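Local coordinates for protein CsuE (PDB 6FJY) that serves as the adhesive tip subunit of archaic chaperone-usher Csu pili, through which Acinetobacter baumannii probably attaches to surfaces as it forms biofilms, at residues Trp131-Val135 against Phe146-Phe152; Ala1-Ser5 against Gly32-Thr36; Cys35-Ser39 against Val135-Ala139; Leu42-Leu48 against Met88-Val94. All blocks are in the same frame, centred on the assembly; numbering follows the deposited sequence.

Interaction 1: residues Trp131-Val135 against Phe146-Phe152; sequences WFYSV and FFESPGF
Ser149 lies over one face of the Tyr133 ring, just where strand 146-148 leaves its antiparallel partner, the end of strand 119-136. Tyr133 CB packs near the carbonyl of Tyr47. CG stands between the backbone N and the carbonyl carbon (chi1 57°), which turns the ring back against the hairpin's second strand. Along one side of the ring, CD1 meets Phe147 O edge-on at 3.4 Å and CE1 lies 3.3 Å from Glu148 C. Along the other, CD2 and CE2 run past Ser149 CB, which makes a CH-pi contact 3.8 Å from the ring centroid. At the tip, OH lies within packing distance of Glu148 O.

The same serine grips the Tyr133 backbone twice: Ser149 OG accepts from Tyr133 N at 3.0 Å, and Ser149 N donates to Tyr133 O in a nearly straight bond (165°). Further along, Val135 N to Phe147 O and Phe147 N to Val135 O are both 2.7 Å.

On the opposite face of the hairpin, Ser134 CB sits over the Phe152 ring, 3.5 Å from its centroid. Ser134 OG donates to the anti lone pair of Glu148 OE2 at 3.1 Å and is also hydrogen-bonded to Arg154 NH1. The hydroxyl thus lies between a carboxylate and a guanidinium, whose charges would probably polarise it in one direction.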
loop_
_atom_site.group_PDB
_atom_site.type_symbol
_atom_site.label_atom_id
_atom_site.label_comp_id
_atom_site.label_asym_id
_atom_site.label_seq_id
_atom_site.Cartn_x
_atom_site.Cartn_y
_atom_site.Cartn_z
ATOM N N TRP D 131 30.568 -0.167 -17.041
ATOM C CA TRP D 131 31.082 1.068 -16.475
ATOM C C TRP D 131 32.577 1.182 -16.733
ATOM O O TRP D 131 33.316 0.199 -16.627
ATOM C CB TRP D 131 30.828 1.125 -14.969
ATOM C CG TRP D 131 29.424 0.804 -14.582
ATOM C CD1 TRP D 131 28.900 -0.428 -14.354
ATOM C CD2 TRP D 131 28.364 1.738 -14.374
ATOM N NE1 TRP D 131 27.577 -0.326 -14.018
ATOM C CE2 TRP D 131 27.221 0.998 -14.018
ATOM C CE3 TRP D 131 28.273 3.133 -14.443
ATOM C CZ2 TRP D 131 25.997 1.606 -13.740
ATOM C CZ3 TRP D 131 27.056 3.732 -14.163
ATOM C CH2 TRP D 131 25.937 2.970 -13.821
ATOM N N PHE D 132 33.008 2.394 -17.068
ATOM C CA PHE D 132 34.415 2.748 -17.212
ATOM C C PHE D 132 34.631 3.959 -16.313
ATOM O O PHE D 132 34.118 5.045 -16.602
ATOM C CB PHE D 132 34.765 3.068 -18.670
ATOM C CG PHE D 132 34.335 2.010 -19.664
ATOM C CD1 PHE D 132 33.012 1.909 -20.075
ATOM C CD2 PHE D 132 35.267 1.140 -20.212
ATOM C CE1 PHE D 132 32.619 0.941 -21.000
ATOM C CE2 PHE D 132 34.890 0.173 -21.142
ATOM C CZ PHE D 132 33.565 0.074 -21.537
ATOM N N TYR D 133 35.361 3.779 -15.212
ATOM C CA TYR D 133 35.465 4.834 -14.212
ATOM C C TYR D 133 36.894 4.983 -13.711
ATOM O O TYR D 133 37.683 4.034 -13.718
ATOM C CB TYR D 133 34.530 4.580 -13.015
ATOM C CG TYR D 133 34.751 3.259 -12.317
ATOM C CD1 TYR D 133 35.656 3.148 -11.263
ATOM C CD2 TYR D 133 34.052 2.124 -12.703
ATOM C CE1 TYR D 133 35.859 1.946 -10.622
ATOM C CE2 TYR D 133 34.251 0.909 -12.064
ATOM C CZ TYR D 133 35.157 0.824 -11.031
ATOM O OH TYR D 133 35.352 -0.386 -10.404
ATOM N N SER D 134 37.212 6.205 -13.275
ATOM C CA SER D 134 38.432 6.501 -12.523
ATOM C C SER D 134 38.086 7.608 -11.533
ATOM O O SER D 134 38.042 8.788 -11.899
ATOM C CB SER D 134 39.579 6.917 -13.428
ATOM O OG SER D 134 40.725 7.198 -12.652
ATOM N N VAL D 135 37.856 7.220 -10.289
ATOM C CA VAL D 135 37.321 8.101 -9.255
ATOM C C VAL D 135 38.438 8.432 -8.276
ATOM O O VAL D 135 39.112 7.515 -7.792
ATOM C CB VAL D 135 36.134 7.457 -8.517
ATOM C CG1 VAL D 135 35.502 8.464 -7.566
ATOM C CG2 VAL D 135 35.123 6.923 -9.524
ATOM N N PHE D 146 43.366 6.233 -6.951
ATOM C CA PHE D 146 42.154 6.339 -7.747
ATOM C C PHE D 146 41.444 4.995 -7.789
ATOM O O PHE D 146 42.081 3.949 -7.925
ATOM C CB PHE D 146 42.470 6.826 -9.168
ATOM C CG PHE D 146 42.994 8.228 -9.218
ATOM C CD1 PHE D 146 44.348 8.479 -9.077
ATOM C CD2 PHE D 146 42.135 9.293 -9.396
ATOM C CE1 PHE D 146 44.834 9.772 -9.110
ATOM C CE2 PHE D 146 42.610 10.591 -9.431
ATOM C CZ PHE D 146 43.962 10.832 -9.291
ATOM N N PHE D 147 40.121 5.035 -7.643
ATOM C CA PHE D 147 39.288 3.852 -7.821
ATOM C C PHE D 147 38.970 3.716 -9.306
ATOM O O PHE D 147 38.357 4.610 -9.904
ATOM C CB PHE D 147 38.010 3.959 -6.991
ATOM C CG PHE D 147 38.242 4.259 -5.534
ATOM C CD1 PHE D 147 39.255 3.625 -4.825
ATOM C CD2 PHE D 147 37.442 5.185 -4.871
ATOM C CE1 PHE D 147 39.466 3.906 -3.477
ATOM C CE2 PHE D 147 37.641 5.470 -3.521
ATOM C CZ PHE D 147 38.656 4.828 -2.820
ATOM N N GLU D 148 39.405 2.616 -9.907
ATOM C CA GLU D 148 39.395 2.482 -11.351
ATOM C C GLU D 148 38.855 1.124 -11.767
ATOM O O GLU D 148 39.014 0.121 -11.067
ATOM C CB GLU D 148 40.799 2.685 -11.941
ATOM C CG GLU D 148 41.234 4.136 -11.955
ATOM C CD GLU D 148 42.735 4.304 -11.998
ATOM O OE1 GLU D 148 43.460 3.375 -11.577
ATOM O OE2 GLU D 148 43.190 5.384 -12.430
ATOM N N SER D 149 38.180 1.127 -12.908
ATOM C CA SER D 149 37.810 -0.066 -13.631
ATOM C C SER D 149 39.035 -0.582 -14.377
ATOM O O SER D 149 39.999 0.160 -14.580
ATOM C CB SER D 149 36.667 0.247 -14.597
ATOM O OG SER D 149 37.040 1.259 -15.513
ATOM N N PRO D 150 39.025 -1.848 -14.799
ATOM C CA PRO D 150 40.275 -2.483 -15.252
ATOM C C PRO D 150 40.803 -1.883 -16.550
ATOM O O PRO D 150 40.068 -1.719 -17.526
ATOM C CB PRO D 150 39.877 -3.949 -15.436
ATOM C CG PRO D 150 38.413 -3.914 -15.667
ATOM C CD PRO D 150 37.894 -2.795 -14.823
ATOM N N GLY D 151 42.099 -1.574 -16.552
ATOM C CA GLY D 151 42.763 -1.035 -17.719
ATOM C C GLY D 151 42.709 0.467 -17.863
ATOM O O GLY D 151 43.125 0.984 -18.907
ATOM N N PHE D 152 42.220 1.188 -16.855
ATOM C CA PHE D 152 42.065 2.631 -16.966
ATOM C C PHE D 152 43.414 3.332 -16.864
ATOM O O PHE D 152 44.249 2.989 -16.023
ATOM C CB PHE D 152 41.122 3.164 -15.885
ATOM C CG PHE D 152 40.390 4.415 -16.295
ATOM C CD1 PHE D 152 41.039 5.636 -16.328
ATOM C CD2 PHE D 152 39.062 4.358 -16.682
ATOM C CE1 PHE D 152 40.381 6.777 -16.731
ATOM C CE2 PHE D 152 38.400 5.494 -17.083
ATOM C CZ PHE D 152 39.061 6.708 -17.105
#

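Interaction 2: residues Ala1-Ser5 against Gly32-Thr36; sequences ACSVS and GLSCT
Cys2 and Cys35 face each other in a non-hydrogen-bonded antiparallel pair and are joined by a disulfide, SG to SG 2.0 Å. Both sulfurs stand beside their own backbone N (chi1 -69° and -65°), and the S-S torsion is 110°. The two CA atoms of Cys2 and Cys35 are 3.9 Å apart, the closest pair of this ladder, as befits a cross-strand disulfide.

Hydrogen bonds join the two backbones on either side of the disulfide. Thr36 N donates to Ala1 O at 2.7 Å, and Ala1 N, the start of the chain, donates to Thr36 O at 2.7 Å and more weakly to Thr36 OG1. Ser3 and Ser34 exchange bonds in both directions, N to O 2.8 Å for Ser3 to Ser34 and 3.1 Å for the return. Ser5 N to Gly32 O closes the ladder at the corner where the chain turns. Weaker CA-H...O contacts fill in between, such as Cys2 CA to Ser34 O.

The apolar contact lies on the face shared with the disulfide: Val4 CG2 touches Leu33 CD2 at 3.7 Å, the two side chains crossing at about a right angle.

This two-stranded ribbon lies across strands 119-136 and 146-148, with Cys2 against Tyr133, Val135 and Phe147, and Val4 and Leu33 against Trp131. Its outer edges are continued by backbone bonds, from Ser5 to Leu170 in strand 167-184 and from Leu33 to Leu104 in strand 103-110.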
loop_
_atom_site.group_PDB
_atom_site.type_symbol
_atom_site.label_atom_id
_atom_site.label_comp_id
_atom_site.label_asym_id
_atom_site.label_seq_id
_atom_site.Cartn_x
_atom_site.Cartn_y
_atom_site.Cartn_z
ATOM N N ALA D 1 36.108 2.222 -1.596
ATOM C CA ALA D 1 36.493 2.015 -2.990
ATOM C C ALA D 1 35.251 2.063 -3.881
ATOM O O ALA D 1 34.163 2.401 -3.411
ATOM C CB ALA D 1 37.234 0.684 -3.140
ATOM N N CYS D 2 35.408 1.747 -5.164
ATOM C CA CYS D 2 34.277 1.649 -6.082
ATOM C C CYS D 2 34.020 0.180 -6.400
ATOM O O CYS D 2 34.957 -0.569 -6.686
ATOM C CB CYS D 2 34.519 2.425 -7.381
ATOM S SG CYS D 2 34.560 4.219 -7.287
ATOM N N SER D 3 32.750 -0.229 -6.351
ATOM C CA SER D 3 32.371 -1.612 -6.606
ATOM C C SER D 3 31.186 -1.674 -7.556
ATOM O O SER D 3 30.374 -0.748 -7.646
ATOM C CB SER D 3 32.001 -2.357 -5.326
ATOM O OG SER D 3 30.707 -1.978 -4.889
ATOM N N VAL D 4 31.075 -2.814 -8.228
ATOM C CA VAL D 4 30.063 -3.059 -9.241
ATOM C C VAL D 4 29.228 -4.258 -8.824
ATOM O O VAL D 4 29.766 -5.297 -8.423
ATOM C CB VAL D 4 30.705 -3.284 -10.623
ATOM C CG1 VAL D 4 29.959 -4.343 -11.380
ATOM C CG2 VAL D 4 30.722 -1.988 -11.399
ATOM N N SER D 5 27.910 -4.108 -8.934
ATOM C CA SER D 5 26.947 -5.074 -8.425
ATOM C C SER D 5 26.659 -6.145 -9.476
ATOM O O SER D 5 26.080 -5.855 -10.527
ATOM C CB SER D 5 25.661 -4.356 -8.019
ATOM O OG SER D 5 24.686 -5.283 -7.588
ATOM N N GLY D 32 23.929 0.036 -10.171
ATOM C CA GLY D 32 24.911 -1.030 -10.260
ATOM C C GLY D 32 26.314 -0.579 -9.887
ATOM O O GLY D 32 27.129 -1.400 -9.456
ATOM N N LEU D 33 26.601 0.709 -10.050
ATOM C CA LEU D 33 27.861 1.291 -9.607
ATOM C C LEU D 33 27.686 1.915 -8.221
ATOM O O LEU D 33 26.619 2.427 -7.874
ATOM C CB LEU D 33 28.360 2.336 -10.609
ATOM C CG LEU D 33 29.852 2.678 -10.721
ATOM C CD1 LEU D 33 30.202 3.903 -9.915
ATOM C CD2 LEU D 33 30.728 1.510 -10.296
ATOM N N SER D 34 28.744 1.833 -7.424
ATOM C CA SER D 34 28.796 2.416 -6.094
ATOM C C SER D 34 30.244 2.751 -5.775
ATOM O O SER D 34 31.156 2.012 -6.165
ATOM C CB SER D 34 28.222 1.467 -5.033
ATOM O OG SER D 34 26.806 1.398 -5.107
ATOM N N CYS D 35 30.449 3.871 -5.075
ATOM C CA CYS D 35 31.780 4.332 -4.692
ATOM C C CYS D 35 31.735 4.920 -3.287
ATOM O O CYS D 35 30.935 5.820 -3.015
ATOM C CB CYS D 35 32.312 5.371 -5.683
ATOM S SG CYS D 35 32.609 4.775 -7.349
ATOM N N THR D 36 32.582 4.392 -2.401
ATOM C CA THR D 36 32.828 4.930 -1.071
ATOM C C THR D 36 34.299 5.320 -0.955
ATOM O O THR D 36 35.167 4.728 -1.605
ATOM C CB THR D 36 32.489 3.917 0.032
ATOM O OG1 THR D 36 33.293 2.742 -0.137
ATOM C CG2 THR D 36 31.017 3.538 -0.004
#

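Interaction 3: residues Cys35-Ser39 against Val135-Ala139; sequences CTGFS and VPAVA
A single beta bridge, Phe38 with Ala137, joins the loop after strand 33-35 to the end of strand 119-136. Two backbone bonds flank it: Val138 N to Gly37 O and Ser39 N to Pro136 O, each 2.8 Å. The Ser39 N-H reaches its acceptor from well above the carbonyl plane, and Phe38 CA adds a CA-H...O contact to the same oxygen, 3.1 Å from Pro136 O.

The bridge belongs to one end of a beta sandwich, where it probably ties a loop that leaves one layer to a strand of the other. Val135 faces inward between them with its methyls split: CG1, anti to the backbone N, meets Phe38 CB at 3.7 Å, while CG2, beside that N, points to Cys35 SG at 4.0 Å. The Phe38 ring itself swings away from Ala137 (chi1 52°) and meets the ring of Phe97 with the planes at about 40°.

Val138 lays both methyls against the loop backbone, its CG2 3.3 Å from Gly37 O and CG1 3.5 Å from Phe38 O. Gly37 takes a positive phi (76°) as the loop bends into the bridge. Ser39 packs through CB, 3.3 Å from Ala137 O, and its OG bonds instead to Ala41 N.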
loop_
_atom_site.group_PDB
_atom_site.type_symbol
_atom_site.label_atom_id
_atom_site.label_comp_id
_atom_site.label_asym_id
_atom_site.label_seq_id
_atom_site.Cartn_x
_atom_site.Cartn_y
_atom_site.Cartn_z
ATOM N N CYS D 35 30.449 3.871 -5.075
ATOM C CA CYS D 35 31.780 4.332 -4.692
ATOM C C CYS D 35 31.735 4.920 -3.287
ATOM O O CYS D 35 30.935 5.820 -3.015
ATOM C CB CYS D 35 32.312 5.371 -5.683
ATOM S SG CYS D 35 32.609 4.775 -7.349
ATOM N N THR D 36 32.582 4.392 -2.401
ATOM C CA THR D 36 32.828 4.930 -1.071
ATOM C C THR D 36 34.299 5.320 -0.955
ATOM O O THR D 36 35.167 4.728 -1.605
ATOM C CB THR D 36 32.489 3.917 0.032
ATOM O OG1 THR D 36 33.293 2.742 -0.137
ATOM C CG2 THR D 36 31.017 3.538 -0.004
ATOM N N GLY D 37 34.575 6.327 -0.126
ATOM C CA GLY D 37 35.925 6.851 -0.016
ATOM C C GLY D 37 36.378 7.731 -1.163
ATOM O O GLY D 37 37.584 7.951 -1.326
ATOM N N PHE D 38 35.453 8.230 -1.978
ATOM C CA PHE D 38 35.833 9.139 -3.049
ATOM C C PHE D 38 36.171 10.518 -2.478
ATOM O O PHE D 38 35.549 10.984 -1.522
ATOM C CB PHE D 38 34.702 9.237 -4.074
ATOM C CG PHE D 38 33.363 9.552 -3.464
ATOM C CD1 PHE D 38 32.507 8.536 -3.082
ATOM C CD2 PHE D 38 32.975 10.864 -3.254
ATOM C CE1 PHE D 38 31.288 8.817 -2.501
ATOM C CE2 PHE D 38 31.749 11.154 -2.685
ATOM C CZ PHE D 38 30.906 10.125 -2.308
ATOM N N SER D 39 37.177 11.163 -3.066
ATOM C CA SER D 39 37.525 12.523 -2.674
ATOM C C SER D 39 36.431 13.499 -3.055
ATOM O O SER D 39 35.907 13.463 -4.170
ATOM C CB SER D 39 38.807 12.985 -3.346
ATOM O OG SER D 39 39.013 14.354 -3.040
ATOM N N VAL D 135 37.856 7.220 -10.289
ATOM C CA VAL D 135 37.321 8.101 -9.255
ATOM C C VAL D 135 38.438 8.432 -8.276
ATOM O O VAL D 135 39.112 7.515 -7.792
ATOM C CB VAL D 135 36.134 7.457 -8.517
ATOM C CG1 VAL D 135 35.502 8.464 -7.566
ATOM C CG2 VAL D 135 35.123 6.923 -9.524
ATOM N N PRO D 136 38.657 9.705 -7.953
ATOM C CA PRO D 136 39.669 10.052 -6.953
ATOM C C PRO D 136 39.239 9.619 -5.560
ATOM O O PRO D 136 38.061 9.657 -5.206
ATOM C CB PRO D 136 39.767 11.579 -7.062
ATOM C CG PRO D 136 38.451 11.998 -7.634
ATOM C CD PRO D 136 38.004 10.892 -8.534
ATOM N N ALA D 137 40.223 9.189 -4.777
ATOM C CA ALA D 137 40.027 8.677 -3.428
ATOM C C ALA D 137 40.376 9.743 -2.398
ATOM O O ALA D 137 41.125 10.686 -2.670
ATOM C CB ALA D 137 40.888 7.431 -3.198
ATOM N N VAL D 138 39.810 9.586 -1.198
ATOM C CA VAL D 138 40.187 10.478 -0.110
ATOM C C VAL D 138 41.681 10.323 0.156
ATOM O O VAL D 138 42.275 9.261 -0.072
ATOM C CB VAL D 138 39.370 10.215 1.169
ATOM C CG1 VAL D 138 37.994 10.804 1.041
ATOM C CG2 VAL D 138 39.271 8.717 1.458
ATOM N N ALA D 139 42.293 11.405 0.623
ATOM C CA ALA D 139 43.725 11.421 0.885
ATOM C C ALA D 139 44.139 10.421 1.960
ATOM O O ALA D 139 45.296 9.991 1.970
ATOM C CB ALA D 139 44.156 12.839 1.285
#

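Interaction 4: residues Leu42-Leu48 against Met88-Val94; sequences LANMTYL and MSSFTLV
Met45 and Phe91 cross at about a right angle, the methionine lying over one face of the ring. Met45 CB sits 4.3 Å from the Phe91 centroid, close to the ring normal. A bend at chi2 (79°) carries SD back obliquely above CE1 of Phe91, 3.4 Å away, in a Met-aromatic contact, and CE on to Ser89 O at 3.5 Å. Ala43 O approaches the same ring at its edge.

Thr46 also stands at about a right angle to its partner Leu93, CB toward CB, and leans at a slant on Val94, whose CG1 lies 3.4 Å from Thr46 OG1. Leu42 slants across Val94 in its turn, CD2 to CG2 3.8 Å. Leu48 and Met88, by contrast, lie side by side and point the same way, Leu48 CD2 3.9 Å from Met88 SD.

Hydrogen bonds run alongside these side chains. Thr46 N donates to Ser90 O, Met88 N donates to Leu48 O at 2.7 Å, and Ser89 OG accepts from Leu48 N at 3.1 Å while also bonding to Asp87 OD1. Ser90 OG accepts from Thr92 N, an ST turn that curls the loop toward Leu93 and Val94.

The contact carries the pairing of strands 47-54 and 85-87 on into their flanking loops. Thr46 and Val94 pack on Val135, and Leu48 on Trp131, of strand 119-136, and Tyr47 pairs by backbone with Ser134.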
loop_
_atom_site.group_PDB
_atom_site.type_symbol
_atom_site.label_atom_id
_atom_site.label_comp_id
_atom_site.label_asym_id
_atom_site.label_seq_id
_atom_site.Cartn_x
_atom_site.Cartn_y
_atom_site.Cartn_z
ATOM N N LEU D 42 37.341 17.888 -5.359
ATOM C CA LEU D 42 37.051 18.392 -6.699
ATOM C C LEU D 42 38.308 18.826 -7.439
ATOM O O LEU D 42 38.219 19.513 -8.465
ATOM C CB LEU D 42 36.024 19.537 -6.670
ATOM C CG LEU D 42 34.764 19.269 -5.823
ATOM C CD1 LEU D 42 33.692 20.342 -6.061
ATOM C CD2 LEU D 42 34.199 17.875 -6.053
ATOM N N ALA D 43 39.483 18.422 -6.954
ATOM C CA ALA D 43 40.736 18.831 -7.573
ATOM C C ALA D 43 41.100 17.973 -8.771
ATOM O O ALA D 43 41.903 18.399 -9.608
ATOM C CB ALA D 43 41.868 18.779 -6.551
ATOM N N ASN D 44 40.534 16.777 -8.863
ATOM C CA ASN D 44 40.883 15.831 -9.905
ATOM C C ASN D 44 39.607 15.330 -10.556
ATOM O O ASN D 44 38.633 15.000 -9.877
ATOM C CB ASN D 44 41.710 14.661 -9.344
ATOM C CG ASN D 44 43.036 15.114 -8.761
ATOM O OD1 ASN D 44 43.740 15.925 -9.355
ATOM N ND2 ASN D 44 43.376 14.600 -7.590
ATOM N N MET D 45 39.630 15.300 -11.882
ATOM C CA MET D 45 38.473 14.897 -12.662
ATOM C C MET D 45 37.994 13.518 -12.243
ATOM O O MET D 45 38.790 12.607 -12.007
ATOM C CB MET D 45 38.836 14.889 -14.149
ATOM C CG MET D 45 37.674 14.687 -15.080
ATOM S SD MET D 45 36.752 16.195 -15.314
ATOM C CE MET D 45 36.131 15.859 -16.941
ATOM N N THR D 46 36.684 13.365 -12.155
ATOM C CA THR D 46 36.087 12.048 -11.998
ATOM C C THR D 46 35.666 11.578 -13.383
ATOM O O THR D 46 34.706 12.102 -13.957
ATOM C CB THR D 46 34.894 12.090 -11.045
ATOM O OG1 THR D 46 35.278 12.714 -9.810
ATOM C CG2 THR D 46 34.378 10.679 -10.792
ATOM N N TYR D 47 36.401 10.614 -13.935
ATOM C CA TYR D 47 36.035 10.058 -15.228
ATOM C C TYR D 47 35.015 8.954 -15.029
ATOM O O TYR D 47 35.193 8.077 -14.175
ATOM C CB TYR D 47 37.251 9.520 -15.974
ATOM C CG TYR D 47 38.278 10.560 -16.338
ATOM C CD1 TYR D 47 38.147 11.330 -17.483
ATOM C CD2 TYR D 47 39.389 10.762 -15.538
ATOM C CE1 TYR D 47 39.100 12.284 -17.816
ATOM C CE2 TYR D 47 40.345 11.699 -15.863
ATOM C CZ TYR D 47 40.200 12.459 -17.002
ATOM O OH TYR D 47 41.158 13.392 -17.306
ATOM N N LEU D 48 33.939 9.011 -15.810
ATOM C CA LEU D 48 32.908 7.983 -15.774
ATOM C C LEU D 48 32.097 8.061 -17.057
ATOM O O LEU D 48 31.487 9.097 -17.341
ATOM C CB LEU D 48 32.005 8.152 -14.560
ATOM C CG LEU D 48 31.178 6.921 -14.172
ATOM C CD1 LEU D 48 30.911 6.937 -12.683
ATOM C CD2 LEU D 48 29.866 6.861 -14.940
ATOM N N MET D 88 29.795 11.020 -18.192
ATOM C CA MET D 88 29.464 11.865 -17.056
ATOM C C MET D 88 30.674 12.573 -16.466
ATOM O O MET D 88 30.540 13.220 -15.425
ATOM C CB MET D 88 28.797 11.037 -15.962
ATOM C CG MET D 88 27.545 10.303 -16.373
ATOM S SD MET D 88 26.902 9.425 -14.948
ATOM C CE MET D 88 25.261 9.097 -15.528
ATOM N N SER D 89 31.844 12.463 -17.094
ATOM C CA SER D 89 33.073 12.991 -16.512
ATOM C C SER D 89 32.935 14.470 -16.172
ATOM O O SER D 89 32.705 15.307 -17.049
ATOM C CB SER D 89 34.251 12.781 -17.462
ATOM O OG SER D 89 34.469 11.402 -17.705
ATOM N N SER D 90 33.067 14.778 -14.888
ATOM C CA SER D 90 33.164 16.148 -14.417
ATOM C C SER D 90 33.947 16.130 -13.118
ATOM O O SER D 90 34.217 15.071 -12.545
ATOM C CB SER D 90 31.794 16.787 -14.193
ATOM O OG SER D 90 31.281 16.412 -12.930
ATOM N N PHE D 91 34.312 17.322 -12.660
ATOM C CA PHE D 91 35.001 17.441 -11.385
ATOM C C PHE D 91 34.061 17.290 -10.201
ATOM O O PHE D 91 34.533 17.069 -9.083
ATOM C CB PHE D 91 35.723 18.786 -11.309
ATOM C CG PHE D 91 36.955 18.857 -12.171
ATOM C CD1 PHE D 91 36.863 19.154 -13.517
ATOM C CD2 PHE D 91 38.204 18.628 -11.629
ATOM C CE1 PHE D 91 38.001 19.220 -14.306
ATOM C CE2 PHE D 91 39.333 18.700 -12.406
ATOM C CZ PHE D 91 39.231 18.995 -13.748
ATOM N N THR D 92 32.751 17.389 -10.432
ATOM C CA THR D 92 31.733 17.392 -9.387
ATOM C C THR D 92 30.893 16.121 -9.376
ATOM O O THR D 92 29.993 15.994 -8.539
ATOM C CB THR D 92 30.793 18.600 -9.556
ATOM O OG1 THR D 92 29.851 18.326 -10.604
ATOM C CG2 THR D 92 31.574 19.860 -9.904
ATOM N N LEU D 93 31.160 15.184 -10.288
ATOM C CA LEU D 93 30.391 13.948 -10.397
ATOM C C LEU D 93 30.361 13.153 -9.101
ATOM O O LEU D 93 29.408 12.394 -8.871
ATOM C CB LEU D 93 30.981 13.088 -11.511
ATOM C CG LEU D 93 30.248 11.794 -11.831
ATOM C CD1 LEU D 93 28.780 12.075 -12.102
ATOM C CD2 LEU D 93 30.896 11.154 -13.025
ATOM N N VAL D 94 31.382 13.309 -8.256
ATOM C CA VAL D 94 31.464 12.523 -7.033
ATOM C C VAL D 94 30.291 12.812 -6.109
ATOM O O VAL D 94 29.891 11.946 -5.322
ATOM C CB VAL D 94 32.812 12.768 -6.326
ATOM C CG1 VAL D 94 33.865 11.786 -6.841
ATOM C CG2 VAL D 94 33.273 14.201 -6.536
#

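In the fold
All four contacts cluster toward one end of the elongated chain, their centres about 11 to 15 Å apart. Along the sequence, interaction 2 closes first, interaction 4 is nested inside the loop that interaction 3 closes, and interaction 1 begins at the strand end where interaction 3 finishes. Strand 119-136 is the common element: interactions 1 and 3 share Val135, it pairs with strand 47-54 of interaction 4, and it lies against the ribbon of interaction 2. Phe147 CB touches Cys2 SG at 3.5 Å, and Phe38 CE2 touches Val94 O at 3.3 Å. Together they appear to close one end of an Ig-like beta sandwich in the tip adhesin, with the chain's N-terminus tied in by disulfide.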